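PDB 5JOZ: Non-reducing end alpha-L-arabinofuranosidase BoGH43B from Bacteroides ovatus, which removes terminal non-reducing alpha-L-arabinofuranosyl residues from xyloglucan side branches, converting S units to X units during xyloglucan degradation. Local coordinates for residues A[321-326]-A[359-364]; A[397-402]-A[416-421]. All blocks are in the same frame, centred on the assembly; numbering follows the deposited sequence.

Overall arrangement
Both contacts feed the same antiparallel sheet of the C-terminal concanavalin A-like domain, where strand 359-364 is linked to strand 397-406 through strands 480-486 and 389-392. Contact 1 is buried and lies nearer the middle of the chain; segment 321-326, whose strand 325-326 pairs with strand 35-36, docks on strand 359-364 by a single bridge, and rings, aliphatic branches and arginines do most of the work. Contact 2 is only partly buried and lies farther out, joining two neighbouring strands of one hairpin in regular pairing, with a carboxylate and a histidine on one face. The contacts do not touch, their nearest atoms being about 7 Å apart, but Phe352 packs against both Ile326 and His398.

Contact 1: A[321-326]-A[359-364]; sequences LDWTFI and SFIGRR
Segment 321-326 crosses strand 359-364 with end-to-end directions 131° apart and meets the strand in a single antiparallel hydrogen-bonded bridge between Thr324 and Gly362. The two bonds of this bridge are unequal: Gly362 N points almost straight at Thr324 O (2.8 Å, 167°), whereas the return bond from Thr324 N to Gly362 O is strongly bent and weak. On one flank Arg363, bent at chi3, brings its guanidinium over a face of the Trp323 indole in a cation-pi contact, CZ lying 4.8 Å from the centroid of the six-membered ring. The two planes are nearly perpendicular (89°), so the guanidinium turns its edge, not its flat side, toward the indole face, with NH2 3.6 Å from Trp323 CZ2. Arg363 NE is buried without a polar partner, while Trp323 NE1 bonds to Asp312. Ile361 divides its branches: CG2 packs on Trp323 CB, and CD1 meets Phe325 CE2 at 3.5 Å. On the other flank Ile326 CD1 stands over a face of Phe360 in a CH-pi contact, 4.2 Å from the ring centroid. Asp322 O is gripped twice, by Thr324 OG1 at 2.8 Å and by a water that in turn accepts from Arg364 NH1 at 2.8 Å. The Arg364 side chain lies about 11 Å from that of Asp16, the inferred proton acceptor, and its NE bonds to Met13 O. The pairing belongs to the C-terminal concanavalin A-like beta-sandwich, on the side that meets the GH43 beta-propeller through Met13, Tyr35 and Phe36.

Contact 2: A[397-402]-A[416-421]; sequences NHYDLL and KTLKDK
Asp400 OD2 is held by two partners, a salt bridge from NH2 of Arg415 and a weak hydrogen bond from a water 2.9 Å away; the same water lies 2.5 Å from Thr417 OG1 and so links the strands. The other carboxylate oxygen, Asp400 OD1, accepts the ND1 proton of His398 at 2.8 Å, meeting the imidazole close to its plane but approached from above the carboxylate plane. His398 carries CG between its backbone N and carbonyl carbon (chi1 55°), a crowded position that lays the ring alongside Thr417. There Thr417 CB covers one ring face, 3.8 Å from the centroid, and CG2 reaches NE2 at 3.5 Å. Beneath these side chains the two residues form an antiparallel hydrogen-bonded pair, in which His398 N donates to Thr417 O and Thr417 N to His398 O, each 3.1 Å. At the strand end, Asn397 OD1 receives Lys419 N at 3.2 Å from above the amide plane, a bond to the first central residue of the type I' turn from Leu418 to Lys421. On the other face Tyr399 lies obliquely against Lys416 CB, its hydroxyl bonded to Ser464 O, while Lys416 NZ reaches Thr462 O. An alanine in place of His398 would remove the imidazole and would probably loosen both the Asp400 carboxylate and the packing of Thr417. With Arg415 and a histidine N-H both directed at it, Asp400 is likely to remain ionised, and its charge would favour protonation of His398.

Contact 1: A[321-326]-A[359-364]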
ATOM      1  N   LEU A 321      -8.570   9.581  -6.409  1.00 22.57           N
ATOM      2  CA  LEU A 321      -8.505   8.294  -5.715  1.00 25.44           C
ATOM      3  C   LEU A 321      -7.158   8.004  -5.062  1.00 24.96           C
ATOM      4  O   LEU A 321      -7.118   7.294  -4.069  1.00 24.75           O
ATOM      5  CB  LEU A 321      -8.884   7.157  -6.685  1.00 30.23           C
ATOM      6  CG  LEU A 321     -10.351   7.120  -7.156  1.00 32.83           C
ATOM      7  CD1 LEU A 321     -10.546   6.096  -8.260  1.00 36.61           C
ATOM      8  CD2 LEU A 321     -11.293   6.822  -5.996  1.00 35.15           C
ATOM      9  N   ASP A 322      -6.072   8.572  -5.611  1.00 27.50           N
ATOM     10  CA  ASP A 322      -4.711   8.425  -5.075  1.00 25.35           C
ATOM     11  C   ASP A 322      -4.548   9.115  -3.706  1.00 23.38           C
ATOM     12  O   ASP A 322      -3.666   8.730  -2.920  1.00 18.07           O
ATOM     13  CB  ASP A 322      -3.645   9.005  -6.045  1.00 30.17           C
ATOM     14  CG  ASP A 322      -3.545   8.244  -7.382  1.00 35.46           C
ATOM     15  OD1 ASP A 322      -3.153   7.064  -7.397  1.00 41.22           O
ATOM     16  OD2 ASP A 322      -3.828   8.845  -8.438  1.00 36.87           O
ATOM     17  N   TRP A 323      -5.366  10.138  -3.426  1.00 22.22           N
ATOM     18  CA  TRP A 323      -5.270  10.877  -2.151  1.00 21.76           C
ATOM     19  C   TRP A 323      -5.670  10.004  -0.977  1.00 23.15           C
ATOM     20  O   TRP A 323      -6.628   9.227  -1.054  1.00 24.06           O
ATOM     21  CB  TRP A 323      -6.064  12.185  -2.186  1.00 22.00           C
ATOM     22  CG  TRP A 323      -5.436  13.167  -3.132  1.00 23.53           C
ATOM     23  CD1 TRP A 323      -5.957  13.645  -4.295  1.00 22.58           C
ATOM     24  CD2 TRP A 323      -4.135  13.737  -3.008  1.00 25.04           C
ATOM     25  NE1 TRP A 323      -5.065  14.500  -4.897  1.00 24.26           N
ATOM     26  CE2 TRP A 323      -3.935  14.571  -4.125  1.00 26.15           C
ATOM     27  CE3 TRP A 323      -3.117  13.629  -2.051  1.00 25.89           C
ATOM     28  CZ2 TRP A 323      -2.755  15.291  -4.316  1.00 31.31           C
ATOM     29  CZ3 TRP A 323      -1.949  14.342  -2.238  1.00 33.41           C
ATOM     30  CH2 TRP A 323      -1.774  15.166  -3.360  1.00 31.77           C
ATOM     31  N   THR A 324      -4.909  10.141   0.104  1.00 23.81           N
ATOM     32  CA  THR A 324      -4.928   9.189   1.203  1.00 24.68           C
ATOM     33  C   THR A 324      -4.820   9.894   2.563  1.00 23.60           C
ATOM     34  O   THR A 324      -4.045  10.841   2.723  1.00 19.89           O
ATOM     35  CB  THR A 324      -3.750   8.195   1.049  1.00 24.46           C
ATOM     36  OG1 THR A 324      -3.682   7.737  -0.307  1.00 28.52           O
ATOM     37  CG2 THR A 324      -3.941   7.004   1.939  1.00 26.42           C
ATOM     38  N   PHE A 325      -5.576   9.380   3.533  1.00 23.64           N
ATOM     39  CA  PHE A 325      -5.658   9.919   4.896  1.00 22.30           C
ATOM     40  C   PHE A 325      -5.031   8.965   5.904  1.00 20.52           C
ATOM     41  O   PHE A 325      -4.848   7.785   5.613  1.00 22.30           O
ATOM     42  CB  PHE A 325      -7.127  10.125   5.272  1.00 20.28           C
ATOM     43  CG  PHE A 325      -7.860  11.011   4.334  1.00 19.53           C
ATOM     44  CD1 PHE A 325      -8.407  10.497   3.152  1.00 21.81           C
ATOM     45  CD2 PHE A 325      -8.002  12.362   4.607  1.00 19.17           C
ATOM     46  CE1 PHE A 325      -9.078  11.321   2.250  1.00 19.24           C
ATOM     47  CE2 PHE A 325      -8.680  13.191   3.716  1.00 20.16           C
ATOM     48  CZ  PHE A 325      -9.211  12.670   2.538  1.00 20.79           C
ATOM     49  N   ILE A 326      -4.719   9.489   7.087  1.00 20.44           N
ATOM     50  CA  ILE A 326      -4.255   8.688   8.224  1.00 22.91           C
ATOM     51  C   ILE A 326      -5.446   8.345   9.148  1.00 25.72           C
ATOM     52  O   ILE A 326      -6.082   9.245   9.704  1.00 24.36           O
ATOM     53  CB  ILE A 326      -3.177   9.433   9.020  1.00 20.61           C
ATOM     54  CG1 ILE A 326      -1.969   9.758   8.111  1.00 23.20           C
ATOM     55  CG2 ILE A 326      -2.753   8.586  10.212  1.00 22.16           C
ATOM     56  CD1 ILE A 326      -0.888  10.618   8.740  1.00 21.02           C
ATOM     57  N   SER A 359      -4.967  16.329  10.162  1.00 25.14           N
ATOM     58  CA  SER A 359      -5.303  16.927   8.870  1.00 25.40           C
ATOM     59  C   SER A 359      -4.138  16.747   7.857  1.00 25.68           C
ATOM     60  O   SER A 359      -3.341  17.655   7.595  1.00 23.81           O
ATOM     61  CB  SER A 359      -5.684  18.401   9.047  1.00 25.65           C
ATOM     62  OG  SER A 359      -6.646  18.556  10.087  1.00 27.47           O
ATOM     63  N   PHE A 360      -4.066  15.541   7.312  1.00 24.02           N
ATOM     64  CA  PHE A 360      -3.021  15.121   6.392  1.00 27.24           C
ATOM     65  C   PHE A 360      -3.717  14.459   5.217  1.00 25.74           C
ATOM     66  O   PHE A 360      -4.643  13.671   5.415  1.00 28.25           O
ATOM     67  CB  PHE A 360      -2.081  14.117   7.077  1.00 27.60           C
ATOM     68  CG  PHE A 360      -1.089  13.460   6.143  1.00 27.21           C
ATOM     69  CD1 PHE A 360      -1.440  12.326   5.407  1.00 27.57           C
ATOM     70  CD2 PHE A 360       0.198  13.954   6.024  1.00 28.21           C
ATOM     71  CE1 PHE A 360      -0.535  11.722   4.564  1.00 26.42           C
ATOM     72  CE2 PHE A 360       1.115  13.356   5.180  1.00 25.96           C
ATOM     73  CZ  PHE A 360       0.747  12.239   4.448  1.00 29.22           C
ATOM     74  N   ILE A 361      -3.287  14.802   4.009  1.00 24.88           N
ATOM     75  CA  ILE A 361      -3.771  14.172   2.783  1.00 24.19           C
ATOM     76  C   ILE A 361      -2.558  13.968   1.886  1.00 25.79           C
ATOM     77  O   ILE A 361      -1.896  14.931   1.473  1.00 20.56           O
ATOM     78  CB  ILE A 361      -4.840  15.023   2.061  1.00 27.42           C
ATOM     79  CG1 ILE A 361      -5.973  15.387   3.046  1.00 30.27           C
ATOM     80  CG2 ILE A 361      -5.399  14.274   0.842  1.00 24.86           C
ATOM     81  CD1 ILE A 361      -7.193  16.060   2.442  1.00 32.96           C
ATOM     82  N   GLY A 362      -2.252  12.712   1.597  1.00 26.61           N
ATOM     83  CA  GLY A 362      -1.031  12.402   0.871  1.00 30.75           C
ATOM     84  C   GLY A 362      -1.160  11.276  -0.113  1.00 27.81           C
ATOM     85  O   GLY A 362      -2.229  10.682  -0.279  1.00 25.53           O
ATOM     86  N   ARG A 363      -0.045  10.989  -0.770  1.00 26.72           N
ATOM     87  CA  ARG A 363       0.008   9.888  -1.687  1.00 27.10           C
ATOM     88  C   ARG A 363       1.346   9.187  -1.651  1.00 25.73           C
ATOM     89  O   ARG A 363       2.368   9.780  -1.293  1.00 25.49           O
ATOM     90  CB  ARG A 363      -0.356  10.356  -3.091  1.00 31.42           C
ATOM     91  CG  ARG A 363       0.720  11.116  -3.838  1.00 36.21           C
ATOM     92  CD  ARG A 363       0.430  11.099  -5.325  1.00 39.87           C
ATOM     93  NE  ARG A 363      -0.459  12.172  -5.729  1.00 43.00           N
ATOM     94  CZ  ARG A 363      -0.902  12.349  -6.966  1.00 41.49           C
ATOM     95  NH1 ARG A 363      -0.562  11.516  -7.942  1.00 41.07           N
ATOM     96  NH2 ARG A 363      -1.704  13.371  -7.226  1.00 52.17           N
ATOM     97  N   ARG A 364       1.308   7.922  -2.056  1.00 21.21           N
ATOM     98  CA  ARG A 364       2.470   7.054  -2.098  1.00 21.77           C
ATOM     99  C   ARG A 364       3.589   7.643  -2.960  1.00 21.92           C
ATOM    100  O   ARG A 364       3.335   8.101  -4.077  1.00 23.24           O
ATOM    101  CB  ARG A 364       2.077   5.702  -2.693  1.00 20.53           C
ATOM    102  CG  ARG A 364       1.134   4.860  -1.847  1.00 18.58           C
ATOM    103  CD  ARG A 364       0.359   3.893  -2.719  1.00 18.68           C
ATOM    104  NE  ARG A 364      -0.564   3.047  -1.953  1.00 19.31           N
ATOM    105  CZ  ARG A 364      -1.726   3.435  -1.416  1.00 21.13           C
ATOM    106  NH1 ARG A 364      -2.167   4.694  -1.526  1.00 20.19           N
ATOM    107  NH2 ARG A 364      -2.470   2.542  -0.748  1.00 21.77           N
TER
HETATM  108  O   HOH W   1      -1.646   6.805  -3.227  1.00 16.65           O
HETATM  109  O   HOH W   2      -5.567  12.082   7.908  1.00 18.60           O

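Contact 2: A[397-402]-A[416-421]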
ATOM      1  N   ASN A 397       8.657   9.418  12.393  1.00 25.99           N
ATOM      2  CA  ASN A 397       9.693   9.653  11.385  1.00 26.72           C
ATOM      3  C   ASN A 397       9.104  10.323  10.145  1.00 26.79           C
ATOM      4  O   ASN A 397       8.378   9.703   9.364  1.00 29.41           O
ATOM      5  CB  ASN A 397      10.384   8.337  11.030  1.00 28.33           C
ATOM      6  CG  ASN A 397      11.266   7.813  12.167  1.00 31.53           C
ATOM      7  OD1 ASN A 397      12.448   8.163  12.283  1.00 33.71           O
ATOM      8  ND2 ASN A 397      10.696   6.958  13.003  1.00 28.99           N
ATOM      9  N   HIS A 398       9.415  11.601   9.985  1.00 28.06           N
ATOM     10  CA  HIS A 398       8.821  12.419   8.935  1.00 30.21           C
ATOM     11  C   HIS A 398       9.539  13.744   8.802  1.00 30.44           C
ATOM     12  O   HIS A 398       9.985  14.309   9.809  1.00 35.74           O
ATOM     13  CB  HIS A 398       7.338  12.698   9.239  1.00 30.58           C
ATOM     14  CG  HIS A 398       7.098  13.325  10.581  1.00 34.35           C
ATOM     15  ND1 HIS A 398       7.030  14.690  10.763  1.00 39.47           N
ATOM     16  CD2 HIS A 398       6.913  12.775  11.807  1.00 37.25           C
ATOM     17  CE1 HIS A 398       6.811  14.958  12.038  1.00 34.56           C
ATOM     18  NE2 HIS A 398       6.728  13.813  12.692  1.00 42.19           N
ATOM     19  N   TYR A 399       9.622  14.248   7.571  1.00 29.65           N
ATOM     20  CA  TYR A 399      10.235  15.551   7.285  1.00 27.06           C
ATOM     21  C   TYR A 399       9.141  16.534   6.935  1.00 29.85           C
ATOM     22  O   TYR A 399       8.351  16.267   6.042  1.00 39.09           O
ATOM     23  CB  TYR A 399      11.203  15.447   6.115  1.00 24.34           C
ATOM     24  CG  TYR A 399      12.291  14.396   6.270  1.00 26.24           C
ATOM     25  CD1 TYR A 399      13.023  14.280   7.455  1.00 25.71           C
ATOM     26  CD2 TYR A 399      12.608  13.534   5.215  1.00 27.95           C
ATOM     27  CE1 TYR A 399      14.024  13.338   7.591  1.00 27.62           C
ATOM     28  CE2 TYR A 399      13.616  12.584   5.340  1.00 28.68           C
ATOM     29  CZ  TYR A 399      14.326  12.492   6.524  1.00 30.08           C
ATOM     30  OH  TYR A 399      15.333  11.563   6.650  1.00 27.74           O
ATOM     31  N   ASP A 400       9.119  17.682   7.611  1.00 28.65           N
ATOM     32  CA  ASP A 400       8.025  18.641   7.504  1.00 29.59           C
ATOM     33  C   ASP A 400       8.463  19.939   6.835  1.00 27.96           C
ATOM     34  O   ASP A 400       9.233  20.702   7.414  1.00 29.77           O
ATOM     35  CB  ASP A 400       7.501  18.968   8.907  1.00 31.93           C
ATOM     36  CG  ASP A 400       6.860  17.785   9.601  1.00 33.89           C
ATOM     37  OD1 ASP A 400       6.599  16.742   8.957  1.00 35.12           O
ATOM     38  OD2 ASP A 400       6.607  17.901  10.820  1.00 39.91           O
ATOM     39  N   LEU A 401       7.947  20.206   5.641  1.00 25.77           N
ATOM     40  CA  LEU A 401       8.217  21.467   4.957  1.00 26.92           C
ATOM     41  C   LEU A 401       7.004  22.379   5.160  1.00 27.93           C
ATOM     42  O   LEU A 401       6.047  22.335   4.377  1.00 24.40           O
ATOM     43  CB  LEU A 401       8.523  21.233   3.479  1.00 25.12           C
ATOM     44  CG  LEU A 401       8.700  22.483   2.615  1.00 25.04           C
ATOM     45  CD1 LEU A 401       9.828  23.349   3.138  1.00 25.61           C
ATOM     46  CD2 LEU A 401       8.928  22.094   1.167  1.00 24.92           C
ATOM     47  N   LEU A 402       7.056  23.202   6.214  1.00 29.69           N
ATOM     48  CA  LEU A 402       5.883  23.950   6.688  1.00 31.36           C
ATOM     49  C   LEU A 402       6.053  25.459   6.704  1.00 31.67           C
ATOM     50  O   LEU A 402       7.161  25.969   6.848  1.00 34.29           O
ATOM     51  CB  LEU A 402       5.519  23.500   8.099  1.00 34.15           C
ATOM     52  CG  LEU A 402       5.397  21.988   8.317  1.00 38.41           C
ATOM     53  CD1 LEU A 402       5.146  21.672   9.784  1.00 33.81           C
ATOM     54  CD2 LEU A 402       4.306  21.386   7.445  1.00 38.24           C
ATOM     55  N   LYS A 416      13.022  18.252  10.725  1.00 35.91           N
ATOM     56  CA  LYS A 416      13.291  16.831  10.616  1.00 34.42           C
ATOM     57  C   LYS A 416      13.025  16.154  11.957  1.00 32.99           C
ATOM     58  O   LYS A 416      13.684  16.456  12.937  1.00 33.62           O
ATOM     59  CB  LYS A 416      14.742  16.617  10.170  1.00 35.71           C
ATOM     60  CG  LYS A 416      15.151  17.446   8.956  1.00 34.74           C
ATOM     61  CD  LYS A 416      16.607  17.236   8.589  1.00 36.60           C
ATOM     62  CE  LYS A 416      17.117  18.354   7.691  1.00 43.15           C
ATOM     63  NZ  LYS A 416      18.582  18.253   7.433  1.00 49.64           N
ATOM     64  N   THR A 417      12.045  15.250  11.982  1.00 35.37           N
ATOM     65  CA  THR A 417      11.691  14.468  13.161  1.00 32.72           C
ATOM     66  C   THR A 417      12.096  13.016  12.937  1.00 36.73           C
ATOM     67  O   THR A 417      11.688  12.420  11.942  1.00 37.50           O
ATOM     68  CB  THR A 417      10.175  14.522  13.404  1.00 32.37           C
ATOM     69  OG1 THR A 417       9.799  15.857  13.751  1.00 29.78           O
ATOM     70  CG2 THR A 417       9.745  13.566  14.521  1.00 31.54           C
ATOM     71  N   LEU A 418      12.890  12.466  13.859  1.00 37.14           N
ATOM     72  CA  LEU A 418      13.371  11.080  13.791  1.00 37.58           C
ATOM     73  C   LEU A 418      13.415  10.487  15.179  1.00 40.50           C
ATOM     74  O   LEU A 418      13.820  11.160  16.132  1.00 39.49           O
ATOM     75  CB  LEU A 418      14.775  11.005  13.192  1.00 39.79           C
ATOM     76  CG  LEU A 418      14.952  11.475  11.745  1.00 39.72           C
ATOM     77  CD1 LEU A 418      16.434  11.584  11.402  1.00 42.28           C
ATOM     78  CD2 LEU A 418      14.241  10.544  10.781  1.00 37.29           C
ATOM     79  N   LYS A 419      13.003   9.227  15.293  1.00 42.01           N
ATOM     80  CA  LYS A 419      12.865   8.567  16.592  1.00 47.97           C
ATOM     81  C   LYS A 419      12.042   9.421  17.570  1.00 43.93           C
ATOM     82  O   LYS A 419      12.347   9.494  18.764  1.00 39.18           O
ATOM     83  CB  LYS A 419      14.248   8.214  17.169  1.00 52.91           C
ATOM     84  CG  LYS A 419      15.034   7.207  16.338  1.00 58.34           C
ATOM     85  CD  LYS A 419      14.343   5.843  16.298  1.00 74.63           C
ATOM     86  CE  LYS A 419      15.307   4.674  16.489  1.00 76.51           C
ATOM     87  NZ  LYS A 419      16.242   4.510  15.344  1.00 73.03           N
ATOM     88  N   ASP A 420      11.006  10.067  17.026  1.00 40.88           N
ATOM     89  CA  ASP A 420      10.076  10.925  17.771  1.00 43.44           C
ATOM     90  C   ASP A 420      10.716  12.172  18.433  1.00 40.19           C
ATOM     91  O   ASP A 420      10.142  12.737  19.359  1.00 40.34           O
ATOM     92  CB  ASP A 420       9.318  10.073  18.809  1.00 56.13           C
ATOM     93  CG  ASP A 420       7.915  10.585  19.093  1.00 59.69           C
ATOM     94  OD1 ASP A 420       7.187  10.943  18.141  1.00 66.62           O
ATOM     95  OD2 ASP A 420       7.528  10.606  20.278  1.00 75.34           O
ATOM     96  N   LYS A 421      11.881  12.600  17.937  1.00 38.37           N
ATOM     97  CA  LYS A 421      12.574  13.796  18.414  1.00 36.06           C
ATOM     98  C   LYS A 421      12.879  14.670  17.216  1.00 34.46           C
ATOM     99  O   LYS A 421      13.265  14.166  16.162  1.00 47.56           O
ATOM    100  CB  LYS A 421      13.889  13.436  19.119  1.00 32.38           C
TER
HETATM  101  O   HOH W   3       9.224  17.277  11.796  1.00 43.83           O